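Local coordinates for putative uncharacterized protein Smu.1393c (Streptococcus mutans, PDB 4L9A), which is probably a carboxylesterase, an alpha/beta hydrolase that would cleave ester bonds in its substrates, at residues F46-A50 and V116-G120; V146-R150 and L220-F225. All coordinates share one frame; numbering follows the deposited sequence.

Contact 1: F46-A50 and V116-G120; sequences FLSGA and VHSIG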
loop_
_atom_site.group_PDB
_atom_site.type_symbol
_atom_site.label_atom_id
_atom_site.label_comp_id
_atom_site.label_asym_id
_atom_site.label_seq_id
_atom_site.Cartn_x
_atom_site.Cartn_y
_atom_site.Cartn_z
ATOM N N PHE A 46 -0.468 7.078 1.480
ATOM C CA PHE A 46 0.190 5.818 1.121
ATOM C C PHE A 46 -0.119 4.683 2.079
ATOM O O PHE A 46 -0.050 4.841 3.307
ATOM C CB PHE A 46 1.712 6.010 1.062
ATOM C CG PHE A 46 2.153 6.994 0.022
ATOM C CD1 PHE A 46 2.486 6.569 -1.258
ATOM C CD2 PHE A 46 2.223 8.348 0.315
ATOM C CE1 PHE A 46 2.892 7.481 -2.220
ATOM C CE2 PHE A 46 2.627 9.268 -0.643
ATOM C CZ PHE A 46 2.956 8.838 -1.910
ATOM N N LEU A 47 -0.424 3.522 1.510
ATOM C CA LEU A 47 -0.596 2.304 2.278
ATOM C C LEU A 47 0.256 1.204 1.655
ATOM O O LEU A 47 0.266 1.023 0.441
ATOM C CB LEU A 47 -2.059 1.859 2.305
ATOM C CG LEU A 47 -3.118 2.785 2.899
ATOM C CD1 LEU A 47 -4.520 2.233 2.608
ATOM C CD2 LEU A 47 -2.898 3.004 4.413
ATOM N N SER A 48 0.962 0.473 2.506
ATOM C CA SER A 48 1.863 -0.566 2.060
ATOM C C SER A 48 1.139 -1.891 1.892
ATOM O O SER A 48 -0.042 -2.031 2.246
ATOM C CB SER A 48 3.009 -0.711 3.069
ATOM O OG SER A 48 3.768 0.479 3.073
ATOM N N GLY A 49 1.849 -2.862 1.339
ATOM C CA GLY A 49 1.341 -4.218 1.291
ATOM C C GLY A 49 1.698 -4.892 2.598
ATOM O O GLY A 49 1.929 -4.233 3.611
ATOM N N ALA A 50 1.730 -6.212 2.574
ATOM C CA ALA A 50 2.058 -6.994 3.747
ATOM C C ALA A 50 3.567 -7.014 3.775
ATOM O O ALA A 50 4.218 -7.208 2.748
ATOM C CB ALA A 50 1.490 -8.421 3.633
ATOM N N VAL A 116 -1.379 2.826 -3.129
ATOM C CA VAL A 116 -1.182 1.630 -2.320
ATOM C C VAL A 116 -0.436 0.557 -3.082
ATOM O O VAL A 116 -0.441 0.526 -4.330
ATOM C CB VAL A 116 -2.534 1.051 -1.826
ATOM C CG1 VAL A 116 -3.419 2.159 -1.290
ATOM C CG2 VAL A 116 -3.259 0.303 -2.976
ATOM N N HIS A 117 0.201 -0.324 -2.320
ATOM C CA HIS A 117 0.793 -1.534 -2.868
ATOM C C HIS A 117 0.045 -2.737 -2.319
ATOM O O HIS A 117 -0.303 -2.770 -1.139
ATOM C CB HIS A 117 2.276 -1.622 -2.486
ATOM C CG HIS A 117 2.961 -2.843 -3.005
ATOM N ND1 HIS A 117 3.601 -3.750 -2.184
ATOM C CD2 HIS A 117 3.101 -3.318 -4.266
ATOM C CE1 HIS A 117 4.113 -4.721 -2.917
ATOM N NE2 HIS A 117 3.820 -4.484 -4.187
ATOM N N SER A 118 -0.251 -3.704 -3.185
ATOM C CA SER A 118 -0.661 -5.017 -2.724
ATOM C C SER A 118 -1.870 -4.967 -1.769
ATOM O O SER A 118 -2.921 -4.424 -2.112
ATOM C CB SER A 118 0.546 -5.688 -2.046
ATOM O OG SER A 118 0.373 -7.080 -1.916
ATOM N N ILE A 119 -1.716 -5.524 -0.570
ATOM C CA ILE A 119 -2.852 -5.718 0.329
ATOM C C ILE A 119 -3.502 -4.399 0.770
ATOM O O ILE A 119 -4.668 -4.378 1.197
ATOM C CB ILE A 119 -2.469 -6.582 1.566
ATOM C CG1 ILE A 119 -3.679 -7.336 2.104
ATOM C CG2 ILE A 119 -1.787 -5.759 2.652
ATOM C CD1 ILE A 119 -4.069 -8.515 1.239
ATOM N N GLY A 120 -2.757 -3.304 0.647
ATOM C CA GLY A 120 -3.301 -1.984 0.926
ATOM C C GLY A 120 -4.533 -1.660 0.088
ATOM O O GLY A 120 -5.292 -0.742 0.411
HETATM O O HOH W 1 4.481 -2.812 0.340
#
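L47, which closes strand 43-47, pairs in parallel with V116 at the end of strand 111-117. Its carbonyl O takes the backbone N-H of H117 (H117 N to L47 O 3.1 Å) and also receives the CA-H of V116. The two side chains lie side by side, pointing the same way; L47 CB touches V116 CG1 at 3.9 Å. At S48 the chain leaves the sheet; the S48 side chain starts away from the partner segment, and OG hydrogen-bonds T55 and N58. G49 passes S118, with G49 CA 3.7 Å from S118 CB. One water accepts from G49 N and bridges to H117 ND1, 2.8 Å from each, while H117 NE2 hydrogen-bonds H268 O. A50 N meets I119 CG2 at 3.5 Å, a methyl set between backbone N and carbonyl carbon. H117-G120 form a type II' turn, and S118 has positive phi (55°) within the sequence VHSIG: the nucleophile elbow of alpha/beta hydrolases, consistent with S118 as nucleophile and with the weak hydrogen bond of S118 OG to H268 NE2. The 48-50 loop runs where this family commonly builds its oxyanion hole. L47 and V116 pack on helix 120-130, while strands 71-75 and 134-141 flank the pair.

Contact 2: V146-R150 and L220-F225; sequences VMIYR and LGEEDF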
loop_
_atom_site.group_PDB
_atom_site.type_symbol
_atom_site.label_atom_id
_atom_site.label_comp_id
_atom_site.label_asym_id
_atom_site.label_seq_id
_atom_site.Cartn_x
_atom_site.Cartn_y
_atom_site.Cartn_z
ATOM N N VAL A 146 -9.629 -9.581 -5.163
ATOM C CA VAL A 146 -10.397 -10.634 -4.526
ATOM C C VAL A 146 -10.066 -11.957 -5.217
ATOM O O VAL A 146 -9.933 -12.992 -4.564
ATOM C CB VAL A 146 -11.904 -10.362 -4.611
ATOM C CG1 VAL A 146 -12.680 -11.582 -4.168
ATOM C CG2 VAL A 146 -12.269 -9.142 -3.766
HETATM N N MSE A 147 -9.893 -11.910 -6.534
HETATM C CA MSE A 147 -9.519 -13.111 -7.271
HETATM C C MSE A 147 -8.213 -13.723 -6.767
HETATM O O MSE A 147 -8.182 -14.895 -6.390
HETATM C CB MSE A 147 -9.404 -12.827 -8.764
HETATM C CG MSE A 147 -9.214 -14.086 -9.600
HETATM SE SE MSE A 147 -8.306 -13.695 -11.283
HETATM C CE MSE A 147 -6.465 -13.715 -10.625
ATOM N N ILE A 148 -7.137 -12.943 -6.769
ATOM C CA ILE A 148 -5.845 -13.476 -6.350
ATOM C C ILE A 148 -5.897 -13.858 -4.868
ATOM O O ILE A 148 -5.292 -14.841 -4.450
ATOM C CB ILE A 148 -4.673 -12.498 -6.648
ATOM C CG1 ILE A 148 -3.349 -13.253 -6.812
ATOM C CG2 ILE A 148 -4.560 -11.421 -5.572
ATOM C CD1 ILE A 148 -3.290 -14.119 -8.032
ATOM N N TYR A 149 -6.645 -13.093 -4.081
ATOM C CA TYR A 149 -6.748 -13.367 -2.655
ATOM C C TYR A 149 -7.436 -14.700 -2.389
ATOM O O TYR A 149 -6.964 -15.484 -1.565
ATOM C CB TYR A 149 -7.486 -12.246 -1.915
ATOM C CG TYR A 149 -7.599 -12.526 -0.439
ATOM C CD1 TYR A 149 -6.565 -12.195 0.427
ATOM C CD2 TYR A 149 -8.719 -13.157 0.085
ATOM C CE1 TYR A 149 -6.655 -12.461 1.775
ATOM C CE2 TYR A 149 -8.816 -13.432 1.429
ATOM C CZ TYR A 149 -7.784 -13.082 2.268
ATOM O OH TYR A 149 -7.882 -13.350 3.610
ATOM N N ARG A 150 -8.545 -14.954 -3.083
ATOM C CA ARG A 150 -9.265 -16.225 -2.960
ATOM C C ARG A 150 -8.409 -17.425 -3.351
ATOM O O ARG A 150 -8.539 -18.502 -2.780
ATOM C CB ARG A 150 -10.535 -16.229 -3.818
ATOM C CG ARG A 150 -11.708 -15.482 -3.223
ATOM C CD ARG A 150 -12.947 -15.577 -4.101
ATOM N NE ARG A 150 -14.015 -14.738 -3.570
ATOM C CZ ARG A 150 -14.810 -13.974 -4.314
ATOM N NH1 ARG A 150 -15.754 -13.238 -3.739
ATOM N NH2 ARG A 150 -14.661 -13.945 -5.632
ATOM N N LEU A 220 -9.454 -11.181 6.470
ATOM C CA LEU A 220 -10.475 -10.696 5.540
ATOM C C LEU A 220 -11.651 -11.658 5.474
ATOM O O LEU A 220 -11.470 -12.872 5.556
ATOM C CB LEU A 220 -9.897 -10.498 4.139
ATOM C CG LEU A 220 -9.005 -9.283 3.890
ATOM C CD1 LEU A 220 -9.584 -8.064 4.594
ATOM C CD2 LEU A 220 -7.592 -9.539 4.349
ATOM N N GLY A 221 -12.855 -11.106 5.329
ATOM C CA GLY A 221 -14.061 -11.902 5.169
ATOM C C GLY A 221 -14.816 -11.523 3.905
ATOM O O GLY A 221 -14.472 -10.539 3.245
ATOM N N GLU A 222 -15.844 -12.301 3.569
ATOM C CA GLU A 222 -16.628 -12.069 2.354
ATOM C C GLU A 222 -17.236 -10.676 2.348
ATOM O O GLU A 222 -17.369 -10.055 1.296
ATOM C CB GLU A 222 -17.740 -13.109 2.217
ATOM C CG GLU A 222 -17.251 -14.539 2.082
ATOM C CD GLU A 222 -16.508 -14.778 0.787
ATOM O OE1 GLU A 222 -16.614 -13.930 -0.127
ATOM O OE2 GLU A 222 -15.816 -15.814 0.687
ATOM N N GLU A 223 -17.585 -10.179 3.527
ATOM C CA GLU A 223 -18.153 -8.843 3.646
ATOM C C GLU A 223 -17.161 -7.764 3.219
ATOM O O GLU A 223 -17.541 -6.624 2.970
ATOM C CB GLU A 223 -18.621 -8.591 5.076
ATOM C CG GLU A 223 -20.131 -8.618 5.242
ATOM C CD GLU A 223 -20.852 -7.840 4.157
ATOM O OE1 GLU A 223 -21.623 -8.456 3.394
ATOM O OE2 GLU A 223 -20.646 -6.612 4.067
ATOM N N ASP A 224 -15.888 -8.133 3.131
ATOM C CA ASP A 224 -14.842 -7.192 2.745
ATOM C C ASP A 224 -14.606 -7.200 1.239
ATOM O O ASP A 224 -13.730 -6.488 0.734
ATOM C CB ASP A 224 -13.541 -7.540 3.467
ATOM C CG ASP A 224 -13.687 -7.471 4.973
ATOM O OD1 ASP A 224 -14.227 -6.454 5.458
ATOM O OD2 ASP A 224 -13.294 -8.438 5.661
ATOM N N PHE A 225 -15.385 -8.001 0.518
ATOM C CA PHE A 225 -15.140 -8.192 -0.909
ATOM C C PHE A 225 -16.270 -7.657 -1.787
ATOM O O PHE A 225 -16.406 -8.061 -2.948
ATOM C CB PHE A 225 -14.926 -9.682 -1.198
ATOM C CG PHE A 225 -13.755 -10.277 -0.479
ATOM C CD1 PHE A 225 -12.644 -9.508 -0.179
ATOM C CD2 PHE A 225 -13.770 -11.606 -0.090
ATOM C CE1 PHE A 225 -11.558 -10.057 0.485
ATOM C CE2 PHE A 225 -12.689 -12.155 0.576
ATOM C CZ PHE A 225 -11.583 -11.378 0.861
#
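Apolar contacts carry most of this junction between V146, Y149 and R150 on helix 146-151 and L220, E222 and F225 of the loop that precedes strand 235-239. V146 CG2 presses on F225 CD1 at 3.6 Å, while V146 CG1 lies over a face of the phenyl ring. G221 O covers the opposite face, so the ring is sandwiched between the helix and its own loop. Y149 extends from the helix with CG anti to the backbone N (chi1 180°), which carries its ring out to both ends of the loop segment. There Y149 CD2 meets F225 CZ at 3.5 Å, and Y149 OH lies 3.5 Å from L220 CB. The two aromatic rings form an oblique pair, with centroids 5.4 Å apart and planes inclined at 58°. F225 also meets F122 of helix 120-130 and L220 touches L93 of helix 93-106, plain surface packing that sets the loop between these helices and helix 146-151.

The charged contact is weaker. R150, extended from CG to NE, brings NH1 to within 3.8 Å of E222 OE1, a long salt bridge in which the carboxylate oxygen lies at the edge of the guanidinium. V146 CG1 covers one face of that guanidinium, so this methyl group touches both the arginine and F225. E222 bends at chi2, bringing OE1 to the edge of the F225 ring as well.

One side-chain hydrogen bond braces the loop from within: G221 N donates to D224 OD2 over 2.7 Å, almost straight (167°), across the short 3-10 turn of 222-224.

Chemically, the join rests on shape and van der Waals packing. The exposed ion pair probably adds little, and the contact buries L220 N without a partner, a likely cost that the packing has to repay.

In the fold
From the N terminus, contact 1 comes first: pairing strand 43-47 with strand 111-117, it closes a loop that holds strand 71-75 and helix 93-106. The chain then runs through helix 120-130 and strand 134-141 to helix 146-151, where contact 2 opens. Contact 2 closes a second loop, rich in helix (159-167, 171-185 and 188-206), the part of the chain where this family often inserts a lid. The two loops follow in series, neither nested nor crossed. The centre of contact 1 lies about 2 Å from the centre of the whole chain; contact 2 is a surface junction, its centre about 15 Å from that of contact 1. Contact 1 joins neighbouring strands of the central sheet; contact 2 brings together the two ends of the helix-rich stretch.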